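Local coordinates for protein Alpha/beta hydrolase (Pseudomonas aeruginosa PAO1, PDB 4R1D) that probably hydrolyses lipids as a type VI secretion effector, binds calcium, and is restrained by its partner protein Tli4 in a complex that protects the producing cell, at residues Gly280-Thr285 against Ala421-Glu426; Glu537-Ala542 against Trp546-Gly551; Asp224-Thr229 against Met248-Val253; Gly56-Asn61 against Val304-Asn309. All coordinates share one frame; numbering follows the deposited sequence.

Overall arrangement
Contacts 2, 3 and 4 are buried, whereas contact 1 is only partly so. Contacts 2 and 3 are the ones that use regular elements: contact 3 sets helix 215-238 against strand 250-255 of the parallel sheet, and contact 2 joins the start of helix 542-556 to the loop before it. Contacts 1 and 4 pair loops that are far apart in sequence. Chemistry follows place: contacts 3 and 4 are apolar across their segments, contact 2 adds a backbone helix bond, and contact 1 brings an aromatic ring and its hydroxyl to a methyl group. Contact 2 touches both contact 1 and contact 3, whereas contact 4 touches none of the others.

Contact 1: residues Gly280-Thr285 against Ala421-Glu426; sequences GVQPAT and AGYHSE
While Tyr-423 stretches across to Ala-284, its neighbour His-424 accepts the backbone N-H of Glu-426: the N to ND1 distance is 2.9 Å, the angle at the hydrogen is 165°, and the donor lies just 8° out of the imidazole plane. Because NE2 of the same ring is bonded to the backbone O of Val-274, both imidazole nitrogens are engaged and the ring is fixed in rotation. Across the segments the approach is made by the phenol end of Tyr-423. Its OH comes within 3.2 Å of Ala-284 CB, with CZ at 4.3 Å from that methyl, which sits at the ring edge near the plane; Gln-282 also ends beside this edge. With CG anti to the carbonyl carbon (chi1 -58°), the phenol reaches across from the 421-426 loop, its OH ending at Ala-284. In the alpha/beta hydrolase sheet these loops belong to adjacent parallel strands, Gly-280 ending strand 274-280 and Glu-426 preceding strand 427-432. Pro-283 centres an inverse gamma turn, closed by a weak bond from Ala-284 N to Gln-282 O, just before the methyl that meets the phenol. Arg-263 of helix 258-267 makes a cation-pi contact with Tyr-423, and Pro-508 touches both Tyr-423 and Ala-284.

Contact 2: residues Glu537-Ala542 against Trp546-Gly551; sequences ESYNDA and WAALYG
Tyr-539 and Ala-548 meet obliquely: the methyl CB of Ala-548 lies 4.1 Å from ring atom CE1, neither squarely over the face nor in the plane. The CB of Ala-548 points at the 537-542 segment, whereas Tyr-539 leaves its short 3-10 turn at an angle and only its far end closes on the helix. The phenol OH passes beyond the methyl to bond the backbone O of Thr-254, and the ring also meets His-255 and His-430.

Trp-546 is turned differently. Its CG lies anti to the backbone N (chi1 -169°), which carries the indole away from the 537-542 segment and leaves CB as the contacting atom, 3.4 Å from Ala-542 O. One indole face is covered by Tyr-550 CB, 3.6 Å above the plane and offset toward the rim, and NE1 is bonded to Glu-171 O.

The same carbonyl, Ala-542 O, accepts the N-H of Trp-546 (2.9 Å from N to O, 158° at the hydrogen), the i to i+4 link of the first turn of helix 542-556, with Asp-541 as N-cap. That bond belongs to the helix itself; the loop meets the helix through Tyr-539 on Ala-548, and Tyr-539 O bonds Gln-545 NE2. With its hydroxyl held by Thr-254 O, the Tyr-539 ring meets Ala-548 through apolar contact, while the Trp-546 indole is engaged elsewhere.

Contact 3: residues Asp224-Thr229 against Met248-Val253; sequences DYIENT and MKVILV
Apolar packing accounts for every side-chain meeting between Ile-226 and the strand residues Val-250 and Leu-252. Ile-226 points from helix 215-238 at the sheet and divides its two branches between two strand positions. CG2, anti to the backbone N, approaches Val-250 CG1 at 4.2 Å, and the two side chains cross obliquely. The other branch has CG1 beside the backbone N (chi1 -63°) and an extended second torsion (163°), so that CD1 reaches further along the strand and ends 4.5 Å from Leu-252 CD2. Val-250 and Leu-252 are two residues apart and therefore present their side chains on the same side of the strand, while Ile-251 and Val-253 face helix 542-556.

Backbone bonding is confined to each element and its neighbours. In the helix, Asn-228 N bonds Asp-224 O (2.7 Å) and Thr-229 N bonds Tyr-225 O (2.9 Å), alongside a wider pi-type turn at 226-229. In the sheet, Val-250 and Ile-251 bond to strands 274-280 and 48-54 respectively.

Charged groups lie at the margin. Glu-227 OE2 forms a salt bridge with Arg-273 and a hydrogen bond with Tyr-271, and Arg-273 also bonds Met-248 O.

Helix 215-238 follows strand 201-206, which carries the calcium ligands Phe-202 and Asp-203, and leads through helix 242-247 to strand 250-255, a beta-alpha-beta crossover. With the touching side chains all aliphatic and buried, the direct contact is consistent with dispersion and exclusion of water, and the Glu-227 to Arg-273 bridge adds an indirect polar link at its margin.

Contact 4: residues Gly56-Asn61 against Val304-Asn309; sequences GIMGTN and VVLGRN
Met-58 lies along Val-304 and ends against Leu-306. Its sulfur SD is 3.6 Å from Val-304 CG1 and equally 3.6 Å from Leu-306 CG, so it sits between the two aliphatic groups. Val-304 runs past Met-58 in the reverse direction: CG1, held anti to its own backbone N (chi1 -170°), also lies 3.7 Å from Met-58 CB, and the overlap thus extends from the base of the methionine to its sulfur. A bend at chi3 (-76°) folds the terminal methyl back, leaving Met-58 CE 3.7 Å from the backbone O of Val-304. Leu-306 comes at a slant, and its CD1 and CD2 both lie close to SD, at 4.0 and 3.9 Å.

All the residues that touch here are buried, and no hydrogen bond joins the two segments. Trp-72 adds to the packing, since both Val-304 and Leu-306 touch it and its NE1 bonds Met-58 O. Farther along, Val-305 CG2 sits 4.2 Å above the centre of the Arg-308 guanidinium.

The turn directs the Met-58 side chain at the 304-309 segment: Met-58 holds the third position of a type II beta turn, with positive phi, and the turn is closed by the bond from Gly-59 N to Gly-56 O.

The turn follows strand 48-54 directly, and Ile-57 N makes a weak hydrogen bond to Ser-256 OG. Beside what is probably the nucleophile elbow, judged from the Thr-His-Ser-Met-Gly sequence at the end of strand 250-255, the loop is consistent with the oxyanion-hole loop of alpha/beta hydrolases.

Contact 1: residues Gly280-Thr285 against Ala421-Glu426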
loop_
_atom_site.group_PDB
_atom_site.type_symbol
_atom_site.label_atom_id
_atom_site.label_comp_id
_atom_site.label_asym_id
_atom_site.label_seq_id
_atom_site.Cartn_x
_atom_site.Cartn_y
_atom_site.Cartn_z
ATOM N N GLY A 280 11.790 7.065 -12.803
ATOM C CA GLY A 280 10.696 7.383 -13.707
ATOM C C GLY A 280 9.524 7.969 -12.933
ATOM O O GLY A 280 9.128 7.446 -11.889
ATOM N N VAL A 281 8.987 9.069 -13.446
ATOM C CA VAL A 281 7.828 9.756 -12.871
ATOM C C VAL A 281 7.789 9.872 -11.348
ATOM O O VAL A 281 6.743 9.640 -10.731
ATOM C CB VAL A 281 6.472 9.198 -13.395
ATOM C CG1 VAL A 281 6.417 9.287 -14.910
ATOM C CG2 VAL A 281 6.212 7.744 -12.900
ATOM N N GLN A 282 8.909 10.266 -10.749
ATOM C CA GLN A 282 8.969 10.418 -9.303
ATOM C C GLN A 282 8.230 11.680 -8.887
ATOM O O GLN A 282 8.485 12.741 -9.432
ATOM C CB GLN A 282 10.412 10.528 -8.807
ATOM C CG GLN A 282 10.483 10.555 -7.283
ATOM C CD GLN A 282 11.883 10.728 -6.721
ATOM O OE1 GLN A 282 12.897 10.328 -7.334
ATOM N NE2 GLN A 282 11.951 11.327 -5.537
ATOM N N PRO A 283 7.321 11.562 -7.923
ATOM C CA PRO A 283 6.751 12.763 -7.298
ATOM C C PRO A 283 7.721 13.219 -6.196
ATOM O O PRO A 283 7.481 13.001 -4.997
ATOM C CB PRO A 283 5.446 12.245 -6.701
ATOM C CG PRO A 283 5.754 10.814 -6.328
ATOM C CD PRO A 283 6.738 10.318 -7.386
ATOM N N ALA A 284 8.813 13.850 -6.625
ATOM C CA ALA A 284 9.981 14.101 -5.787
ATOM C C ALA A 284 9.613 14.958 -4.595
ATOM O O ALA A 284 10.162 14.786 -3.498
ATOM C CB ALA A 284 11.096 14.778 -6.615
ATOM N N THR A 285 8.671 15.871 -4.810
ATOM C CA THR A 285 8.225 16.750 -3.740
ATOM C C THR A 285 6.742 16.525 -3.449
ATOM O O THR A 285 6.107 17.326 -2.770
ATOM C CB THR A 285 8.476 18.228 -4.092
ATOM O OG1 THR A 285 7.847 18.534 -5.350
ATOM C CG2 THR A 285 9.975 18.510 -4.173
ATOM N N ALA A 421 18.877 15.733 1.873
ATOM C CA ALA A 421 19.766 14.655 1.449
ATOM C C ALA A 421 19.878 14.529 -0.071
ATOM O O ALA A 421 20.809 13.904 -0.580
ATOM C CB ALA A 421 19.319 13.329 2.065
ATOM N N GLY A 422 18.931 15.118 -0.796
ATOM C CA GLY A 422 19.011 15.179 -2.248
ATOM C C GLY A 422 18.906 13.852 -2.999
ATOM O O GLY A 422 18.082 12.994 -2.668
ATOM N N TYR A 423 19.745 13.705 -4.023
ATOM C CA TYR A 423 19.662 12.595 -4.971
ATOM C C TYR A 423 21.031 11.948 -5.121
ATOM O O TYR A 423 22.058 12.617 -4.989
ATOM C CB TYR A 423 19.174 13.098 -6.346
ATOM C CG TYR A 423 17.828 13.791 -6.271
ATOM C CD1 TYR A 423 17.728 15.100 -5.815
ATOM C CD2 TYR A 423 16.654 13.120 -6.607
ATOM C CE1 TYR A 423 16.493 15.733 -5.711
ATOM C CE2 TYR A 423 15.416 13.742 -6.518
ATOM C CZ TYR A 423 15.340 15.037 -6.067
ATOM O OH TYR A 423 14.118 15.637 -5.969
ATOM N N HIS A 424 21.035 10.651 -5.419
ATOM C CA HIS A 424 22.255 9.937 -5.760
ATOM C C HIS A 424 23.021 10.719 -6.841
ATOM O O HIS A 424 22.421 11.303 -7.739
ATOM C CB HIS A 424 21.883 8.534 -6.251
ATOM C CG HIS A 424 23.049 7.607 -6.380
ATOM N ND1 HIS A 424 23.995 7.738 -7.376
ATOM C CD2 HIS A 424 23.419 6.530 -5.646
ATOM C CE1 HIS A 424 24.901 6.786 -7.245
ATOM N NE2 HIS A 424 24.570 6.033 -6.208
ATOM N N SER A 425 24.347 10.744 -6.745
ATOM C CA SER A 425 25.159 11.528 -7.678
ATOM C C SER A 425 25.095 11.038 -9.132
ATOM O O SER A 425 25.479 11.759 -10.059
ATOM C CB SER A 425 26.616 11.585 -7.199
ATOM O OG SER A 425 27.191 10.287 -7.169
ATOM N N GLU A 426 24.625 9.813 -9.339
ATOM C CA GLU A 426 24.458 9.304 -10.697
ATOM C C GLU A 426 22.976 9.011 -10.946
ATOM O O GLU A 426 22.574 7.860 -11.094
ATOM C CB GLU A 426 25.308 8.054 -10.915
ATOM C CG GLU A 426 26.773 8.231 -10.476
ATOM C CD GLU A 426 27.531 9.241 -11.344
ATOM O OE1 GLU A 426 27.097 9.509 -12.479
ATOM O OE2 GLU A 426 28.570 9.757 -10.888
#

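Contact 2: residues Glu537-Ala542 against Trp546-Gly551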
loop_
_atom_site.group_PDB
_atom_site.type_symbol
_atom_site.label_atom_id
_atom_site.label_comp_id
_atom_site.label_asym_id
_atom_site.label_seq_id
_atom_site.Cartn_x
_atom_site.Cartn_y
_atom_site.Cartn_z
ATOM N N GLU A 537 0.986 3.981 -16.391
ATOM C CA GLU A 537 1.481 3.203 -17.516
ATOM C C GLU A 537 2.766 3.778 -18.112
ATOM O O GLU A 537 3.133 3.421 -19.218
ATOM C CB GLU A 537 0.415 3.138 -18.616
ATOM C CG GLU A 537 -0.887 2.481 -18.194
ATOM C CD GLU A 537 -0.708 1.022 -17.847
ATOM O OE1 GLU A 537 0.083 0.348 -18.532
ATOM O OE2 GLU A 537 -1.343 0.539 -16.885
ATOM N N SER A 538 3.438 4.672 -17.394
ATOM C CA SER A 538 4.588 5.385 -17.978
ATOM C C SER A 538 5.661 4.459 -18.575
ATOM O O SER A 538 6.239 4.762 -19.625
ATOM C CB SER A 538 5.196 6.396 -16.982
ATOM O OG SER A 538 5.785 5.768 -15.847
ATOM N N TYR A 539 5.932 3.333 -17.921
ATOM C CA TYR A 539 7.010 2.466 -18.384
ATOM C C TYR A 539 6.611 1.657 -19.604
ATOM O O TYR A 539 7.414 0.901 -20.143
ATOM C CB TYR A 539 7.532 1.555 -17.267
ATOM C CG TYR A 539 8.694 2.160 -16.520
ATOM C CD1 TYR A 539 9.822 2.632 -17.211
ATOM C CD2 TYR A 539 8.673 2.280 -15.142
ATOM C CE1 TYR A 539 10.885 3.179 -16.544
ATOM C CE2 TYR A 539 9.743 2.846 -14.457
ATOM C CZ TYR A 539 10.846 3.293 -15.170
ATOM O OH TYR A 539 11.908 3.844 -14.497
ATOM N N ASN A 540 5.360 1.810 -20.025
ATOM C CA ASN A 540 4.937 1.241 -21.306
ATOM C C ASN A 540 5.079 2.218 -22.490
ATOM O O ASN A 540 4.702 1.900 -23.624
ATOM C CB ASN A 540 3.514 0.691 -21.195
ATOM C CG ASN A 540 3.442 -0.519 -20.278
ATOM O OD1 ASN A 540 2.594 -0.595 -19.382
ATOM N ND2 ASN A 540 4.346 -1.460 -20.490
ATOM N N ASP A 541 5.636 3.393 -22.220
ATOM C CA ASP A 541 5.879 4.390 -23.264
ATOM C C ASP A 541 7.332 4.289 -23.702
ATOM O O ASP A 541 8.226 4.166 -22.861
ATOM C CB ASP A 541 5.585 5.801 -22.738
ATOM C CG ASP A 541 5.759 6.882 -23.808
ATOM O OD1 ASP A 541 6.911 7.262 -24.097
ATOM O OD2 ASP A 541 4.739 7.361 -24.335
ATOM N N ALA A 542 7.566 4.331 -25.013
ATOM C CA ALA A 542 8.910 4.175 -25.564
ATOM C C ALA A 542 9.943 5.122 -24.956
ATOM O O ALA A 542 11.111 4.772 -24.826
ATOM C CB ALA A 542 8.879 4.340 -27.092
ATOM N N TRP A 546 13.350 4.064 -23.149
ATOM C CA TRP A 546 14.614 4.593 -23.675
ATOM C C TRP A 546 15.413 5.202 -22.539
ATOM O O TRP A 546 16.584 4.911 -22.368
ATOM C CB TRP A 546 14.353 5.674 -24.736
ATOM C CG TRP A 546 15.601 6.049 -25.499
ATOM C CD1 TRP A 546 16.007 5.529 -26.696
ATOM C CD2 TRP A 546 16.615 6.994 -25.108
ATOM N NE1 TRP A 546 17.198 6.098 -27.079
ATOM C CE2 TRP A 546 17.595 6.993 -26.118
ATOM C CE3 TRP A 546 16.782 7.844 -24.004
ATOM C CZ2 TRP A 546 18.732 7.800 -26.056
ATOM C CZ3 TRP A 546 17.910 8.640 -23.942
ATOM C CH2 TRP A 546 18.867 8.622 -24.970
ATOM N N ALA A 547 14.774 6.073 -21.762
ATOM C CA ALA A 547 15.484 6.745 -20.682
ATOM C C ALA A 547 16.020 5.787 -19.609
ATOM O O ALA A 547 17.068 6.037 -19.021
ATOM C CB ALA A 547 14.606 7.839 -20.049
ATOM N N ALA A 548 15.288 4.709 -19.345
ATOM C CA ALA A 548 15.746 3.697 -18.395
ATOM C C ALA A 548 16.973 2.947 -18.921
ATOM O O ALA A 548 17.986 2.824 -18.232
ATOM C CB ALA A 548 14.629 2.718 -18.077
ATOM N N LEU A 549 16.885 2.445 -20.146
ATOM C CA LEU A 549 18.006 1.703 -20.706
ATOM C C LEU A 549 19.228 2.601 -20.888
ATOM O O LEU A 549 20.357 2.190 -20.631
ATOM C CB LEU A 549 17.599 1.039 -22.020
ATOM C CG LEU A 549 16.619 -0.122 -21.810
ATOM C CD1 LEU A 549 15.922 -0.438 -23.100
ATOM C CD2 LEU A 549 17.367 -1.348 -21.253
ATOM N N TYR A 550 18.995 3.835 -21.326
ATOM C CA TYR A 550 20.066 4.816 -21.439
ATOM C C TYR A 550 20.759 5.013 -20.088
ATOM O O TYR A 550 21.985 4.984 -20.000
ATOM C CB TYR A 550 19.502 6.155 -21.934
ATOM C CG TYR A 550 20.496 7.277 -21.924
ATOM C CD1 TYR A 550 21.310 7.517 -23.026
ATOM C CD2 TYR A 550 20.613 8.119 -20.821
ATOM C CE1 TYR A 550 22.227 8.564 -23.027
ATOM C CE2 TYR A 550 21.534 9.170 -20.814
ATOM C CZ TYR A 550 22.332 9.381 -21.919
ATOM O OH TYR A 550 23.242 10.404 -21.910
ATOM N N GLY A 551 19.974 5.212 -19.031
ATOM C CA GLY A 551 20.542 5.357 -17.705
ATOM C C GLY A 551 21.397 4.157 -17.302
ATOM O O GLY A 551 22.503 4.304 -16.780
#

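Contact 3: residues Asp224-Thr229 against Met248-Val253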
loop_
_atom_site.group_PDB
_atom_site.type_symbol
_atom_site.label_atom_id
_atom_site.label_comp_id
_atom_site.label_asym_id
_atom_site.label_seq_id
_atom_site.Cartn_x
_atom_site.Cartn_y
_atom_site.Cartn_z
ATOM N N ASP A 224 17.360 -5.022 2.654
ATOM C CA ASP A 224 17.386 -6.426 3.067
ATOM C C ASP A 224 17.198 -7.366 1.873
ATOM O O ASP A 224 17.847 -8.412 1.787
ATOM C CB ASP A 224 16.337 -6.715 4.146
ATOM C CG ASP A 224 16.653 -6.037 5.475
ATOM O OD1 ASP A 224 17.800 -5.571 5.680
ATOM O OD2 ASP A 224 15.742 -5.973 6.326
ATOM N N TYR A 225 16.310 -6.981 0.953
ATOM C CA TYR A 225 16.030 -7.779 -0.228
ATOM C C TYR A 225 17.302 -7.935 -1.054
ATOM O O TYR A 225 17.662 -9.044 -1.452
ATOM C CB TYR A 225 14.918 -7.118 -1.065
ATOM C CG TYR A 225 14.660 -7.772 -2.395
ATOM C CD1 TYR A 225 14.267 -9.099 -2.474
ATOM C CD2 TYR A 225 14.795 -7.056 -3.580
ATOM C CE1 TYR A 225 14.021 -9.698 -3.689
ATOM C CE2 TYR A 225 14.549 -7.643 -4.797
ATOM C CZ TYR A 225 14.168 -8.957 -4.856
ATOM O OH TYR A 225 13.910 -9.550 -6.066
ATOM N N ILE A 226 17.993 -6.828 -1.303
ATOM C CA ILE A 226 19.224 -6.888 -2.089
ATOM C C ILE A 226 20.294 -7.719 -1.372
ATOM O O ILE A 226 20.893 -8.606 -1.964
ATOM C CB ILE A 226 19.778 -5.479 -2.379
ATOM C CG1 ILE A 226 18.792 -4.675 -3.232
ATOM C CG2 ILE A 226 21.133 -5.552 -3.070
ATOM C CD1 ILE A 226 19.070 -3.184 -3.208
ATOM N N GLU A 227 20.521 -7.432 -0.094
ATOM C CA GLU A 227 21.620 -8.057 0.645
ATOM C C GLU A 227 21.360 -9.522 0.998
ATOM O O GLU A 227 22.298 -10.324 1.089
ATOM C CB GLU A 227 21.943 -7.260 1.917
ATOM C CG GLU A 227 22.374 -5.812 1.668
ATOM C CD GLU A 227 23.681 -5.702 0.897
ATOM O OE1 GLU A 227 24.599 -6.507 1.170
ATOM O OE2 GLU A 227 23.795 -4.813 0.018
ATOM N N ASN A 228 20.094 -9.871 1.195
ATOM C CA ASN A 228 19.754 -11.197 1.700
ATOM C C ASN A 228 19.088 -12.126 0.688
ATOM O O ASN A 228 19.026 -13.333 0.909
ATOM C CB ASN A 228 18.922 -11.095 2.985
ATOM C CG ASN A 228 19.629 -10.318 4.080
ATOM O OD1 ASN A 228 20.858 -10.317 4.174
ATOM N ND2 ASN A 228 18.849 -9.645 4.914
ATOM N N THR A 229 18.590 -11.580 -0.418
ATOM C CA THR A 229 18.012 -12.429 -1.464
ATOM C C THR A 229 18.776 -12.332 -2.775
ATOM O O THR A 229 19.245 -13.338 -3.319
ATOM C CB THR A 229 16.522 -12.098 -1.750
ATOM O OG1 THR A 229 15.723 -12.411 -0.602
ATOM C CG2 THR A 229 16.025 -12.901 -2.950
ATOM N N MET A 248 30.402 -6.336 -5.380
ATOM C CA MET A 248 29.248 -6.253 -6.275
ATOM C C MET A 248 28.499 -4.919 -6.108
ATOM O O MET A 248 28.449 -4.355 -5.010
ATOM C CB MET A 248 28.303 -7.443 -6.086
ATOM C CG MET A 248 28.768 -8.707 -6.817
ATOM S SD MET A 248 27.582 -10.057 -6.717
ATOM C CE MET A 248 26.291 -9.464 -7.818
ATOM N N LYS A 249 27.952 -4.412 -7.209
ATOM C CA LYS A 249 27.117 -3.206 -7.187
ATOM C C LYS A 249 25.794 -3.492 -7.901
ATOM O O LYS A 249 25.700 -4.424 -8.687
ATOM C CB LYS A 249 27.821 -2.046 -7.899
ATOM C CG LYS A 249 29.134 -1.580 -7.256
ATOM C CD LYS A 249 28.894 -0.849 -5.958
ATOM C CE LYS A 249 30.197 -0.324 -5.353
ATOM N NZ LYS A 249 30.641 0.940 -5.993
ATOM N N VAL A 250 24.774 -2.684 -7.645
ATOM C CA VAL A 250 23.500 -2.849 -8.350
ATOM C C VAL A 250 23.050 -1.498 -8.909
ATOM O O VAL A 250 23.540 -0.451 -8.497
ATOM C CB VAL A 250 22.382 -3.388 -7.424
ATOM C CG1 VAL A 250 22.795 -4.712 -6.779
ATOM C CG2 VAL A 250 22.048 -2.357 -6.355
ATOM N N ILE A 251 22.115 -1.522 -9.846
ATOM C CA ILE A 251 21.545 -0.288 -10.391
ATOM C C ILE A 251 20.063 -0.280 -10.069
ATOM O O ILE A 251 19.375 -1.258 -10.329
ATOM C CB ILE A 251 21.726 -0.228 -11.912
ATOM C CG1 ILE A 251 23.214 -0.226 -12.261
ATOM C CG2 ILE A 251 21.022 1.000 -12.501
ATOM C CD1 ILE A 251 23.489 -0.507 -13.730
ATOM N N LEU A 252 19.570 0.811 -9.493
ATOM C CA LEU A 252 18.140 0.919 -9.185
ATOM C C LEU A 252 17.390 1.513 -10.375
ATOM O O LEU A 252 17.880 2.441 -11.017
ATOM C CB LEU A 252 17.908 1.821 -7.958
ATOM C CG LEU A 252 18.629 1.446 -6.664
ATOM C CD1 LEU A 252 18.181 2.330 -5.504
ATOM C CD2 LEU A 252 18.380 -0.027 -6.327
ATOM N N VAL A 253 16.215 0.968 -10.671
ATOM C CA VAL A 253 15.317 1.555 -11.670
ATOM C C VAL A 253 13.974 1.671 -10.970
ATOM O O VAL A 253 13.406 0.666 -10.517
ATOM C CB VAL A 253 15.213 0.677 -12.935
ATOM C CG1 VAL A 253 14.190 1.248 -13.891
ATOM C CG2 VAL A 253 16.591 0.545 -13.607
#

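Contact 4: residues Gly56-Asn61 against Val304-Asn309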
loop_
_atom_site.group_PDB
_atom_site.type_symbol
_atom_site.label_atom_id
_atom_site.label_comp_id
_atom_site.label_asym_id
_atom_site.label_seq_id
_atom_site.Cartn_x
_atom_site.Cartn_y
_atom_site.Cartn_z
ATOM N N GLY A 56 5.960 1.675 -7.852
ATOM C CA GLY A 56 5.467 2.905 -7.271
ATOM C C GLY A 56 4.149 2.799 -6.542
ATOM O O GLY A 56 3.853 1.811 -5.861
ATOM N N ILE A 57 3.364 3.860 -6.693
ATOM C CA ILE A 57 2.123 4.063 -5.961
ATOM C C ILE A 57 1.205 2.833 -6.012
ATOM O O ILE A 57 0.801 2.421 -7.087
ATOM C CB ILE A 57 1.388 5.303 -6.533
ATOM C CG1 ILE A 57 2.116 6.594 -6.128
ATOM C CG2 ILE A 57 -0.071 5.335 -6.088
ATOM C CD1 ILE A 57 1.645 7.834 -6.910
ATOM N N MET A 58 0.900 2.244 -4.850
ATOM C CA MET A 58 -0.038 1.115 -4.783
ATOM C C MET A 58 0.359 -0.045 -5.710
ATOM O O MET A 58 -0.488 -0.841 -6.112
ATOM C CB MET A 58 -1.460 1.588 -5.157
ATOM C CG MET A 58 -2.104 2.503 -4.122
ATOM S SD MET A 58 -3.783 3.069 -4.574
ATOM C CE MET A 58 -3.388 4.313 -5.824
ATOM N N GLY A 59 1.644 -0.145 -6.033
ATOM C CA GLY A 59 2.076 -0.985 -7.142
ATOM C C GLY A 59 2.417 -2.424 -6.798
ATOM O O GLY A 59 2.597 -3.253 -7.697
ATOM N N THR A 60 2.481 -2.719 -5.502
ATOM C CA THR A 60 2.912 -4.029 -5.023
ATOM C C THR A 60 1.741 -4.777 -4.398
ATOM O O THR A 60 0.992 -4.215 -3.608
ATOM C CB THR A 60 4.067 -3.895 -3.989
ATOM O OG1 THR A 60 5.185 -3.212 -4.590
ATOM C CG2 THR A 60 4.529 -5.272 -3.454
ATOM N N ASN A 61 1.596 -6.044 -4.765
ATOM C CA ASN A 61 0.577 -6.916 -4.170
ATOM C C ASN A 61 0.817 -7.136 -2.690
ATOM O O ASN A 61 1.965 -7.286 -2.275
ATOM C CB ASN A 61 0.599 -8.273 -4.868
ATOM C CG ASN A 61 0.359 -8.166 -6.360
ATOM O OD1 ASN A 61 -0.480 -7.386 -6.812
ATOM N ND2 ASN A 61 1.098 -8.963 -7.139
ATOM N N VAL A 304 -6.272 2.214 -10.382
ATOM C CA VAL A 304 -5.989 1.835 -9.009
ATOM C C VAL A 304 -6.518 2.906 -8.075
ATOM O O VAL A 304 -6.192 4.084 -8.230
ATOM C CB VAL A 304 -4.495 1.632 -8.800
ATOM C CG1 VAL A 304 -4.243 1.002 -7.460
ATOM C CG2 VAL A 304 -3.947 0.742 -9.909
ATOM N N VAL A 305 -7.347 2.493 -7.119
ATOM C CA VAL A 305 -8.080 3.438 -6.288
ATOM C C VAL A 305 -8.137 2.985 -4.837
ATOM O O VAL A 305 -8.019 1.800 -4.559
ATOM C CB VAL A 305 -9.523 3.631 -6.812
ATOM C CG1 VAL A 305 -9.513 4.100 -8.265
ATOM C CG2 VAL A 305 -10.329 2.342 -6.673
ATOM N N LEU A 306 -8.322 3.930 -3.918
ATOM C CA LEU A 306 -8.564 3.594 -2.519
ATOM C C LEU A 306 -9.949 4.055 -2.064
ATOM O O LEU A 306 -10.245 4.075 -0.874
ATOM C CB LEU A 306 -7.481 4.192 -1.622
ATOM C CG LEU A 306 -6.073 3.649 -1.853
ATOM C CD1 LEU A 306 -5.048 4.382 -1.001
ATOM C CD2 LEU A 306 -6.054 2.153 -1.526
ATOM N N GLY A 307 -10.796 4.421 -3.016
ATOM C CA GLY A 307 -12.160 4.784 -2.687
ATOM C C GLY A 307 -12.806 5.690 -3.717
ATOM O O GLY A 307 -12.120 6.302 -4.540
ATOM N N ARG A 308 -14.135 5.766 -3.660
ATOM C CA ARG A 308 -14.907 6.528 -4.640
ATOM C C ARG A 308 -15.491 7.809 -4.057
ATOM O O ARG A 308 -16.211 8.535 -4.742
ATOM C CB ARG A 308 -16.041 5.674 -5.187
ATOM C CG ARG A 308 -15.563 4.472 -5.952
ATOM C CD ARG A 308 -14.720 4.896 -7.132
ATOM N NE ARG A 308 -14.386 3.749 -7.961
ATOM C CZ ARG A 308 -13.568 3.795 -9.002
ATOM N NH1 ARG A 308 -12.995 4.942 -9.346
ATOM N NH2 ARG A 308 -13.328 2.690 -9.693
ATOM N N ASN A 309 -15.200 8.067 -2.794
ATOM C CA ASN A 309 -15.540 9.348 -2.177
ATOM C C ASN A 309 -14.548 9.658 -1.065
ATOM O O ASN A 309 -13.640 8.855 -0.762
ATOM C CB ASN A 309 -17.001 9.387 -1.679
ATOM C CG ASN A 309 -17.309 8.309 -0.651
ATOM O OD1 ASN A 309 -16.486 7.991 0.196
ATOM N ND2 ASN A 309 -18.517 7.749 -0.719
#